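Long-range contacts in type II restriction enzyme AgeI (Thalassobius gelatinovorus, PDB 5DWA), which recognises the double-stranded DNA sequence 5'-ACCGGT-3' and cuts it after the first A, leaving fragments with terminal 5'-phosphates: residues Asp60-Asp65 with Ser239-Thr244; Asp142-Lys147 with Phe159-Gly164; Leu197-Phe202 with Leu209-Glu214. All coordinates share one frame; numbering follows the deposited sequence. Where two conformers were deposited one is given.

Interaction 1: residues Asp60-Asp65 with Ser239-Thr244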
loop_
_atom_site.group_PDB
_atom_site.type_symbol
_atom_site.label_atom_id
_atom_site.label_comp_id
_atom_site.label_asym_id
_atom_site.label_seq_id
_atom_site.Cartn_x
_atom_site.Cartn_y
_atom_site.Cartn_z
ATOM N N ASP A 60 -8.183 9.839 29.094
ATOM C CA ASP A 60 -7.567 11.123 28.784
ATOM C C ASP A 60 -6.308 10.964 27.946
ATOM O O ASP A 60 -5.713 11.950 27.507
ATOM C CB ASP A 60 -7.247 11.884 30.070
ATOM C CG ASP A 60 -8.493 12.283 30.827
ATOM O OD1 ASP A 60 -9.537 12.504 30.177
ATOM O OD2 ASP A 60 -8.431 12.374 32.071
ATOM N N ALA A 61 -5.906 9.719 27.724
ATOM C CA ALA A 61 -4.722 9.444 26.931
ATOM C C ALA A 61 -5.049 9.635 25.460
ATOM O O ALA A 61 -6.217 9.572 25.064
ATOM C CB ALA A 61 -4.213 8.042 27.192
ATOM N N ASN A 62 -4.021 9.876 24.661
ATOM C CA ASN A 62 -4.177 9.960 23.221
ATOM C C ASN A 62 -4.454 8.558 22.674
ATOM O O ASN A 62 -3.605 7.672 22.757
ATOM C CB ASN A 62 -2.920 10.579 22.592
ATOM C CG ASN A 62 -3.059 10.821 21.101
ATOM O OD1 ASN A 62 -3.900 10.212 20.433
ATOM N ND2 ASN A 62 -2.235 11.721 20.569
ATOM N N PRO A 63 -5.656 8.351 22.110
ATOM C CA PRO A 63 -6.009 7.010 21.636
ATOM C C PRO A 63 -5.002 6.490 20.616
ATOM O O PRO A 63 -4.612 5.327 20.640
ATOM C CB PRO A 63 -7.388 7.218 20.997
ATOM C CG PRO A 63 -7.950 8.422 21.693
ATOM C CD PRO A 63 -6.757 9.311 21.936
ATOM N N SER A 64 -4.553 7.375 19.742
ATOM C CA SER A 64 -3.578 6.990 18.729
ATOM C C SER A 64 -2.271 6.517 19.373
ATOM O O SER A 64 -1.637 5.585 18.877
ATOM C CB SER A 64 -3.320 8.152 17.775
ATOM O OG SER A 64 -2.538 7.749 16.668
ATOM N N ASP A 65 -1.887 7.148 20.483
ATOM C CA ASP A 65 -0.696 6.731 21.223
ATOM C C ASP A 65 -0.907 5.388 21.918
ATOM O O ASP A 65 0.018 4.585 22.005
ATOM C CB ASP A 65 -0.291 7.791 22.259
ATOM C CG ASP A 65 0.435 8.972 21.640
ATOM O OD1 ASP A 65 0.403 9.128 20.405
ATOM O OD2 ASP A 65 1.037 9.754 22.402
ATOM N N SER A 239 -10.497 11.982 13.272
ATOM C CA SER A 239 -9.222 11.469 13.739
ATOM C C SER A 239 -9.259 11.274 15.238
ATOM O O SER A 239 -9.848 12.077 15.966
ATOM C CB SER A 239 -8.083 12.415 13.364
ATOM O OG SER A 239 -6.878 11.982 13.984
ATOM N N TYR A 240 -8.615 10.208 15.696
ATOM C CA TYR A 240 -8.540 9.930 17.123
ATOM C C TYR A 240 -7.110 10.074 17.612
ATOM O O TYR A 240 -6.727 9.527 18.644
ATOM C CB TYR A 240 -9.107 8.542 17.422
ATOM C CG TYR A 240 -10.539 8.443 16.959
ATOM C CD1 TYR A 240 -10.856 7.868 15.729
ATOM C CD2 TYR A 240 -11.567 8.988 17.717
ATOM C CE1 TYR A 240 -12.177 7.804 15.288
ATOM C CE2 TYR A 240 -12.884 8.933 17.280
ATOM C CZ TYR A 240 -13.177 8.337 16.066
ATOM O OH TYR A 240 -14.482 8.288 15.621
ATOM N N ASN A 241 -6.325 10.819 16.844
ATOM C CA ASN A 241 -5.041 11.297 17.332
ATOM C C ASN A 241 -5.261 12.691 17.884
ATOM O O ASN A 241 -5.551 13.608 17.121
ATOM C CB ASN A 241 -4.002 11.314 16.209
ATOM C CG ASN A 241 -2.599 11.604 16.710
ATOM O OD1 ASN A 241 -2.417 12.255 17.737
ATOM N ND2 ASN A 241 -1.596 11.115 15.984
ATOM N N LEU A 242 -5.124 12.860 19.199
ATOM C CA LEU A 242 -5.351 14.172 19.804
ATOM C C LEU A 242 -4.409 15.260 19.260
ATOM O O LEU A 242 -4.678 16.446 19.435
ATOM C CB LEU A 242 -5.218 14.088 21.324
ATOM C CG LEU A 242 -6.178 13.113 22.008
ATOM C CD1 LEU A 242 -6.022 13.173 23.533
ATOM C CD2 LEU A 242 -7.616 13.393 21.584
ATOM N N ARG A 243 -3.319 14.860 18.598
ATOM C CA ARG A 243 -2.395 15.821 17.980
ATOM C C ARG A 243 -2.796 16.280 16.582
ATOM O O ARG A 243 -2.228 17.239 16.059
ATOM C CB ARG A 243 -0.984 15.236 17.913
ATOM C CG ARG A 243 -0.375 15.015 19.274
ATOM C CD ARG A 243 1.108 14.709 19.175
ATOM N NE ARG A 243 1.563 14.147 20.435
ATOM C CZ ARG A 243 1.357 12.881 20.793
ATOM N NH1 ARG A 243 0.724 12.047 19.969
ATOM N NH2 ARG A 243 1.777 12.443 21.968
ATOM N N THR A 244 -3.767 15.601 15.972
ATOM C CA THR A 244 -4.267 16.022 14.676
ATOM C C THR A 244 -4.858 17.418 14.804
ATOM O O THR A 244 -5.613 17.688 15.737
ATOM C CB THR A 244 -5.352 15.060 14.134
ATOM O OG1 THR A 244 -4.828 13.726 14.055
ATOM C CG2 THR A 244 -5.831 15.511 12.760
#
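Asn-62 and Asn-241 meet amide to amide where the start of helix 63-78 meets the loop after strand 236-239, and the close fit lies around this pair. Asn-62 is the N-cap of the helix. Its CG stands anti to the backbone N (chi1 -175°), and its OD1 takes two donors from opposite faces of the carbonyl plane: Ser-64 N in the capping bond, and Leu-242 N at 3.2 Å from Asn-62 OD1. The other end of the amide, Asn-62 ND2, gives an almost straight bond of 2.9 Å to Asn-241 OD1. The two amide planes are turned 60° apart, and Arg-243 N reaches the same Asn-241 oxygen from the far face, closing an Asx turn. Ser-64 CB lies 3.6 Å from Asn-241 CB, while Ser-64 OG bonds to Leu-197 O and Asn-211 ND2. Pro-63 CD packs 3.3 Å from Tyr-240 O.

The fit is looser at exposed Leu-242, which lays CG 3.8 Å from Pro-63 CD. Partly exposed Arg-243 reaches in to a buried Asp-65 and holds it end-on. Arg-243 NH2 is 2.8 Å from Asp-65 OD2. Arg-243 NH1 is 3.0 Å from Asp-65 OD1, which also accepts from Asn-211 ND2. Both oxygens are met on their syn sides, with carboxylate and guanidinium only 25° apart.

Asn-241 ND2 donates to Asp-198 O and Asn-211 O, so donors and acceptors fix which end of each amide is oxygen. The join rests largely on directed polar bonds, and the charge pair adds to them at the edge.

Interaction 2: residues Asp142-Lys147 with Phe159-Gly164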
loop_
_atom_site.group_PDB
_atom_site.type_symbol
_atom_site.label_atom_id
_atom_site.label_comp_id
_atom_site.label_asym_id
_atom_site.label_seq_id
_atom_site.Cartn_x
_atom_site.Cartn_y
_atom_site.Cartn_z
ATOM N N ASP A 142 -14.730 0.003 4.211
ATOM C CA ASP A 142 -14.489 -0.982 5.265
ATOM C C ASP A 142 -15.683 -1.333 6.144
ATOM O O ASP A 142 -15.888 -2.495 6.471
ATOM C CB ASP A 142 -13.333 -0.481 6.135
ATOM C CG ASP A 142 -12.122 -0.129 5.310
ATOM O OD1 ASP A 142 -11.707 -0.978 4.497
ATOM O OD2 ASP A 142 -11.615 0.999 5.440
ATOM N N VAL A 143 -16.440 -0.327 6.549
ATOM C CA VAL A 143 -17.537 -0.539 7.482
ATOM C C VAL A 143 -18.786 0.111 6.890
ATOM O O VAL A 143 -18.748 1.262 6.457
ATOM C CB VAL A 143 -17.216 0.052 8.875
ATOM C CG1 VAL A 143 -18.367 -0.164 9.837
ATOM C CG2 VAL A 143 -15.892 -0.500 9.440
ATOM N N MET A 144 -19.896 -0.609 6.832
ATOM C CA MET A 144 -21.083 0.017 6.268
ATOM C C MET A 144 -21.896 0.691 7.368
ATOM O O MET A 144 -21.815 0.310 8.539
ATOM C CB MET A 144 -21.917 -0.996 5.467
ATOM C CG MET A 144 -22.851 -1.882 6.241
ATOM S SD MET A 144 -23.967 -2.777 5.118
ATOM C CE MET A 144 -24.209 -4.244 6.101
ATOM N N ILE A 145 -22.616 1.742 6.984
ATOM C CA ILE A 145 -23.490 2.473 7.890
ATOM C C ILE A 145 -24.914 2.260 7.417
ATOM O O ILE A 145 -25.192 2.428 6.224
ATOM C CB ILE A 145 -23.182 3.982 7.929
ATOM C CG1 ILE A 145 -21.678 4.244 8.075
ATOM C CG2 ILE A 145 -23.980 4.660 9.048
ATOM C CD1 ILE A 145 -21.303 5.699 7.802
ATOM N N GLU A 146 -25.789 1.884 8.348
ATOM C CA GLU A 146 -27.200 1.646 8.048
ATOM C C GLU A 146 -28.093 2.436 8.987
ATOM O O GLU A 146 -27.705 2.748 10.112
ATOM C CB GLU A 146 -27.533 0.162 8.156
ATOM C CG GLU A 146 -26.882 -0.715 7.105
ATOM C CD GLU A 146 -27.160 -2.183 7.344
ATOM O OE1 GLU A 146 -26.806 -2.690 8.429
ATOM O OE2 GLU A 146 -27.750 -2.830 6.454
ATOM N N LYS A 147 -29.302 2.726 8.522
ATOM C CA LYS A 147 -30.281 3.466 9.303
ATOM C C LYS A 147 -31.610 2.735 9.242
ATOM O O LYS A 147 -32.088 2.411 8.159
ATOM C CB LYS A 147 -30.425 4.890 8.768
ATOM C CG LYS A 147 -31.633 5.657 9.289
ATOM C CD LYS A 147 -31.370 6.264 10.652
ATOM C CE LYS A 147 -32.516 7.170 11.080
ATOM N NZ LYS A 147 -32.159 7.961 12.289
ATOM N N PHE A 159 -33.200 -2.058 8.224
ATOM C CA PHE A 159 -31.982 -1.252 8.135
ATOM C C PHE A 159 -31.537 -1.115 6.680
ATOM O O PHE A 159 -31.194 -2.108 6.045
ATOM C CB PHE A 159 -30.857 -1.864 8.965
ATOM C CG PHE A 159 -31.035 -1.706 10.445
ATOM C CD1 PHE A 159 -30.446 -0.650 11.118
ATOM C CD2 PHE A 159 -31.790 -2.619 11.168
ATOM C CE1 PHE A 159 -30.598 -0.503 12.480
ATOM C CE2 PHE A 159 -31.948 -2.478 12.536
ATOM C CZ PHE A 159 -31.346 -1.415 13.193
ATOM N N GLY A 160 -31.534 0.114 6.170
ATOM C CA GLY A 160 -31.067 0.391 4.821
ATOM C C GLY A 160 -29.710 1.074 4.850
ATOM O O GLY A 160 -29.395 1.787 5.801
ATOM N N VAL A 161 -28.919 0.865 3.803
ATOM C CA VAL A 161 -27.566 1.419 3.749
ATOM C C VAL A 161 -27.576 2.910 3.426
ATOM O O VAL A 161 -28.276 3.355 2.512
ATOM C CB VAL A 161 -26.694 0.700 2.705
ATOM C CG1 VAL A 161 -25.228 1.105 2.875
ATOM C CG2 VAL A 161 -26.836 -0.794 2.838
ATOM N N VAL A 162 -26.785 3.680 4.171
ATOM C CA VAL A 162 -26.740 5.125 3.990
ATOM C C VAL A 162 -25.324 5.623 3.714
ATOM O O VAL A 162 -25.122 6.798 3.404
ATOM C CB VAL A 162 -27.280 5.866 5.223
ATOM C CG1 VAL A 162 -28.775 5.617 5.395
ATOM C CG2 VAL A 162 -26.522 5.432 6.469
ATOM N N GLY A 163 -24.343 4.736 3.863
ATOM C CA GLY A 163 -22.976 5.099 3.551
ATOM C C GLY A 163 -21.958 4.119 4.085
ATOM O O GLY A 163 -22.279 2.983 4.419
ATOM N N GLY A 164 -20.707 4.560 4.149
ATOM C CA GLY A 164 -19.664 3.685 4.629
ATOM C C GLY A 164 -18.512 4.454 5.204
ATOM O O GLY A 164 -18.378 5.668 5.023
#
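Ile-145 faces Val-162 and Gly-163 together, a classic beta bulge in the antiparallel hairpin of strands 143-148 and 159-168, part of the central mixed sheet of this PD-(D/E)XK nuclease.

Backbone bonds set the register. Ile-145 N gives to Gly-163 O, and Ile-145 O takes Val-162 N at 2.9 Å in a nearly straight bond, with a weak, longer one from Gly-163 N. Beyond the bulge, Lys-147 and Gly-160 exchange two bonds. CA-H...O contacts supplement them, such as Glu-146 CA at 3.1 Å from Gly-160 O. At the bulge the backbone angles of Gly-163 would jam a CB against the carbonyl oxygen of Val-162.

One apolar group lies on the face of Ile-145 and Lys-147. Ile-145 CG2 lies 3.7 Å from Val-162 CG2, the two side chains crossing at about a right angle, and Val-162 CG1 touches Lys-147 CB at 3.8 Å. The neighbouring strand 113-117 adds Ile-113 and Leu-115 to Ile-145. On the other face Met-144 SD meets Val-161 CG2 at 4.2 Å.

The face of Met-144, Glu-146 and Val-161 also carries a buried charge. Glu-146 has CG anti to the carbonyl carbon (chi1 -67°), and its CB and CD each come to 4.0 Å from Phe-159 CB. Its carboxylate makes salt bridges to Arg-129 and Arg-114, the latter also in a cation-pi contact with Phe-159. An alanine here would keep the CB contact but would probably leave both guanidinium groups without their shared carboxylate and open a gap beside Phe-159.

The tightest side-chain approach belongs to the bulge: Val-162 CG2, set between its own backbone N and carbonyl carbon, rests 3.3 Å from Ile-145 O.

Interaction 3: residues Leu197-Phe202 with Leu209-Glu214. With nucleotides of chain C; nucleotides of chain D.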
loop_
_atom_site.group_PDB
_atom_site.type_symbol
_atom_site.label_atom_id
_atom_site.label_comp_id
_atom_site.label_asym_id
_atom_site.label_seq_id
_atom_site.Cartn_x
_atom_site.Cartn_y
_atom_site.Cartn_z
ATOM N N LEU A 197 -6.925 6.680 13.040
ATOM C CA LEU A 197 -6.133 6.933 14.233
ATOM C C LEU A 197 -4.991 7.894 13.914
ATOM O O LEU A 197 -4.294 8.350 14.831
ATOM C CB LEU A 197 -5.586 5.626 14.808
ATOM C CG LEU A 197 -6.665 4.660 15.289
ATOM C CD1 LEU A 197 -6.016 3.425 15.857
ATOM C CD2 LEU A 197 -7.549 5.335 16.321
ATOM N N ASP A 198 -4.800 8.182 12.625
ATOM C CA ASP A 198 -3.754 9.098 12.145
ATOM C C ASP A 198 -2.426 8.793 12.836
ATOM O O ASP A 198 -1.789 9.681 13.405
ATOM C CB ASP A 198 -4.164 10.561 12.371
ATOM C CG ASP A 198 -3.240 11.561 11.656
ATOM O OD1 ASP A 198 -2.532 11.170 10.703
ATOM O OD2 ASP A 198 -3.242 12.749 12.042
ATOM N N VAL A 199 -2.040 7.523 12.815
ATOM C CA VAL A 199 -0.776 7.106 13.411
ATOM C C VAL A 199 0.399 7.413 12.494
ATOM O O VAL A 199 0.424 6.977 11.339
ATOM C CB VAL A 199 -0.762 5.599 13.726
ATOM C CG1 VAL A 199 0.659 5.141 14.124
ATOM C CG2 VAL A 199 -1.753 5.268 14.824
ATOM N N LYS A 200 1.367 8.164 13.011
ATOM C CA LYS A 200 2.688 8.259 12.393
ATOM C C LYS A 200 3.663 8.864 13.373
ATOM O O LYS A 200 3.526 10.023 13.769
ATOM C CB LYS A 200 2.693 9.095 11.112
ATOM C CG LYS A 200 4.078 9.222 10.446
ATOM C CD LYS A 200 4.644 7.864 10.012
ATOM C CE LYS A 200 5.950 8.036 9.221
ATOM N NZ LYS A 200 6.493 6.728 8.729
ATOM N N SER A 201 4.650 8.075 13.769
ATOM C CA SER A 201 5.781 8.600 14.522
ATOM C C SER A 201 7.047 8.189 13.802
ATOM O O SER A 201 7.092 7.139 13.164
ATOM C CB SER A 201 5.788 8.091 15.963
ATOM O OG SER A 201 6.348 6.793 16.041
ATOM N N PHE A 202 8.077 9.019 13.903
ATOM C CA PHE A 202 9.343 8.719 13.279
ATOM C C PHE A 202 10.248 8.193 14.383
ATOM O O PHE A 202 10.558 8.915 15.328
ATOM C CB PHE A 202 9.924 9.954 12.590
ATOM C CG PHE A 202 9.150 10.384 11.379
ATOM C CD1 PHE A 202 9.547 9.988 10.115
ATOM C CD2 PHE A 202 8.013 11.171 11.501
ATOM C CE1 PHE A 202 8.842 10.383 8.989
ATOM C CE2 PHE A 202 7.302 11.567 10.379
ATOM C CZ PHE A 202 7.717 11.175 9.126
ATOM N N LEU A 209 9.971 9.951 17.856
ATOM C CA LEU A 209 8.895 9.028 18.256
ATOM C C LEU A 209 7.574 9.683 18.658
ATOM O O LEU A 209 6.631 8.985 19.014
ATOM C CB LEU A 209 9.349 8.125 19.409
ATOM C CG LEU A 209 10.125 6.859 19.044
ATOM C CD1 LEU A 209 10.814 6.295 20.282
ATOM C CD2 LEU A 209 9.216 5.807 18.413
ATOM N N VAL A 210 7.491 11.004 18.601
ATOM C CA VAL A 210 6.236 11.665 18.920
ATOM C C VAL A 210 5.250 11.435 17.775
ATOM O O VAL A 210 5.551 11.685 16.614
ATOM C CB VAL A 210 6.435 13.171 19.183
ATOM C CG1 VAL A 210 5.116 13.829 19.546
ATOM C CG2 VAL A 210 7.443 13.362 20.318
ATOM N N ASN A 211 4.067 10.951 18.125
ATOM C CA ASN A 211 3.078 10.516 17.151
ATOM C C ASN A 211 2.224 11.676 16.634
ATOM O O ASN A 211 1.093 11.888 17.084
ATOM C CB ASN A 211 2.245 9.421 17.810
ATOM C CG ASN A 211 1.105 8.926 16.949
ATOM O OD1 ASN A 211 1.146 9.000 15.723
ATOM N ND2 ASN A 211 0.082 8.398 17.602
ATOM N N ARG A 212 2.780 12.418 15.681
ATOM C CA ARG A 212 2.167 13.652 15.218
ATOM C C ARG A 212 1.179 13.434 14.079
ATOM O O ARG A 212 0.460 14.352 13.699
ATOM C CB ARG A 212 3.250 14.646 14.781
ATOM C CG ARG A 212 4.178 15.025 15.913
ATOM C CD ARG A 212 5.129 16.134 15.518
ATOM N NE ARG A 212 5.920 16.540 16.675
ATOM C CZ ARG A 212 7.051 15.948 17.048
ATOM N NH1 ARG A 212 7.543 14.940 16.339
ATOM N NH2 ARG A 212 7.699 16.367 18.127
ATOM N N GLY A 213 1.149 12.227 13.525
ATOM C CA GLY A 213 0.250 11.965 12.410
ATOM C C GLY A 213 0.709 12.581 11.096
ATOM O O GLY A 213 1.823 13.098 10.994
ATOM N N GLU A 214 -0.163 12.548 10.094
ATOM C CA GLU A 214 0.220 12.899 8.731
ATOM C C GLU A 214 -0.718 13.902 8.070
ATOM O O GLU A 214 -0.767 13.988 6.844
ATOM C CB GLU A 214 0.299 11.629 7.876
ATOM C CG GLU A 214 1.355 10.656 8.357
ATOM C CD GLU A 214 1.382 9.349 7.589
ATOM O OE1 GLU A 214 0.612 8.429 7.937
ATOM O OE2 GLU A 214 2.196 9.237 6.649
ATOM P P DT C 9 14.104 1.624 10.582
ATOM O OP1 DT C 9 15.130 0.590 10.805
ATOM O OP2 DT C 9 14.029 2.815 11.463
ATOM O "O5'" DT C 9 14.218 2.100 9.072
ATOM C "C5'" DT C 9 14.105 1.155 8.043
ATOM C "C4'" DT C 9 13.933 1.856 6.721
ATOM O "O4'" DT C 9 12.742 2.647 6.753
ATOM C "C3'" DT C 9 15.054 2.826 6.345
ATOM O "O3'" DT C 9 15.740 2.287 5.237
ATOM C "C2'" DT C 9 14.322 4.153 6.014
ATOM C "C1'" DT C 9 12.890 3.688 5.836
ATOM N N1 DT C 9 11.839 4.674 6.162
ATOM C C2 DT C 9 10.964 5.056 5.183
ATOM O O2 DT C 9 11.061 4.687 4.026
ATOM N N3 DT C 9 9.975 5.901 5.603
ATOM C C4 DT C 9 9.765 6.368 6.888
ATOM O O4 DT C 9 8.840 7.120 7.171
ATOM C C5 DT C 9 10.714 5.916 7.873
ATOM C C7 DT C 9 10.597 6.367 9.300
ATOM C C6 DT C 9 11.682 5.086 7.471
ATOM P P DG C 8 7.326 2.086 12.501
ATOM O OP1 DG C 8 7.051 1.236 13.686
ATOM O OP2 DG C 8 6.990 3.527 12.557
ATOM O "O5'" DG C 8 8.858 1.899 12.149
ATOM C "C5'" DG C 8 9.353 0.573 11.980
ATOM C "C4'" DG C 8 10.380 0.512 10.868
ATOM O "O4'" DG C 8 9.746 0.756 9.584
ATOM C "C3'" DG C 8 11.503 1.514 10.985
ATOM O "O3'" DG C 8 12.694 0.857 10.597
ATOM C "C2'" DG C 8 11.082 2.642 10.015
ATOM C "C1'" DG C 8 10.345 1.880 8.934
ATOM N N9 DG C 8 9.251 2.606 8.300
ATOM C C8 DG C 8 8.285 3.364 8.916
ATOM N N7 DG C 8 7.380 3.832 8.081
ATOM C C5 DG C 8 7.753 3.299 6.856
ATOM C C6 DG C 8 7.163 3.449 5.586
ATOM O O6 DG C 8 6.138 4.068 5.298
ATOM N N1 DG C 8 7.864 2.761 4.598
ATOM C C2 DG C 8 9.001 2.016 4.810
ATOM N N2 DG C 8 9.548 1.409 3.731
ATOM N N3 DG C 8 9.564 1.875 6.000
ATOM C C4 DG C 8 8.894 2.546 6.968
ATOM P P DC D 2 8.008 18.096 6.599
ATOM O OP1 DC D 2 7.407 19.446 6.478
ATOM O OP2 DC D 2 8.173 17.461 7.925
ATOM O "O5'" DC D 2 7.163 17.112 5.657
ATOM C "C5'" DC D 2 6.531 17.611 4.488
ATOM C "C4'" DC D 2 6.209 16.485 3.524
ATOM O "O4'" DC D 2 7.338 15.579 3.431
ATOM C "C3'" DC D 2 5.040 15.592 3.906
ATOM O "O3'" DC D 2 4.641 14.941 2.741
ATOM C "C2'" DC D 2 5.729 14.606 4.840
ATOM C "C1'" DC D 2 6.986 14.337 4.021
ATOM N N1 DC D 2 8.160 13.835 4.792
ATOM C C2 DC D 2 9.225 13.273 4.088
ATOM O O2 DC D 2 9.156 13.214 2.854
ATOM N N3 DC D 2 10.304 12.820 4.774
ATOM C C4 DC D 2 10.334 12.908 6.102
ATOM N N4 DC D 2 11.421 12.443 6.734
ATOM C C5 DC D 2 9.254 13.480 6.843
ATOM C C6 DC D 2 8.194 13.926 6.154
HETATM O O HOH W 1 -1.634 14.861 11.870
HETATM O O HOH W 2 -1.594 8.846 9.616
HETATM O O HOH W 3 7.903 11.451 15.348
#
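Asp-198 OD1 receives the backbone N-H of Glu-214 at 2.8 Å on its syn side, and a water lies between that oxygen and Glu-214 OE1, which also accepts from Ala-172 N. Asp-198 OD2 accepts a hydrogen bond from a second water, which also donates to Arg-212 O, and it bonds to Thr-244 OG1. Both carboxylate oxygens thus tie down an irregular loop between strand 191-196 and helix 223-230 that doubles back on itself and carries Lys-200 and Phe-202 to the DNA. Gly-213, at positive phi, passes so close that a CB there would stand 2.2 Å from Asp-198 OD2.

Farther along, Asn-211 is the centre of an inverse gamma turn. Its CG is anti to the backbone N (chi1 176°), and OD1 accepts Lys-200 N at 2.8 Å. Lys-200 O in turn takes Gly-213 N on a lone pair, in the carbonyl plane. Nearer Phe-202 and Leu-209 the two segments are joined by a bond from Leu-209 N to Phe-202 O and by a water linking Phe-202 N with Val-210 O.

This framework presents two side chains to the bases. In one of its two conformers, Glu-214 packs CG 3.4 Å from Lys-200 CB. The lysine bends at chi2 (62°), and its CE sits 3.6 Å above one face of the Phe-202 ring, toward the rim. In this pre-specific complex Lys-200 NZ donates to O4 of DT9 of chain C at 2.8 Å and is 3.1 Å from N7 of DG8 of chain C, both major-groove atoms. On the other strand, Phe-202 CZ touches C5 of DC2 of chain D at 3.6 Å.

Interactions 1 and 3 form one continuous polar assembly, their centres about 10 Å apart, whereas interaction 2 lies on the opposite side of the chain's centre and touches neither. Asn-211 and Asp-198 carry the junction, so the helix start and loop joined in interaction 1 back the DNA-contacting loop of interaction 3. Both rely on side-chain amides that bond to backbone, with a carboxylate bound to a guanidinium in interaction 1 and to backbone and water in interaction 3, which ends on bases. Interaction 2 instead repeats backbone bonds between neighbouring strands, and its buried charge is the carboxylate of Glu-146. Contacts 1 and 2 are mainly buried, while contact 3 is partly so.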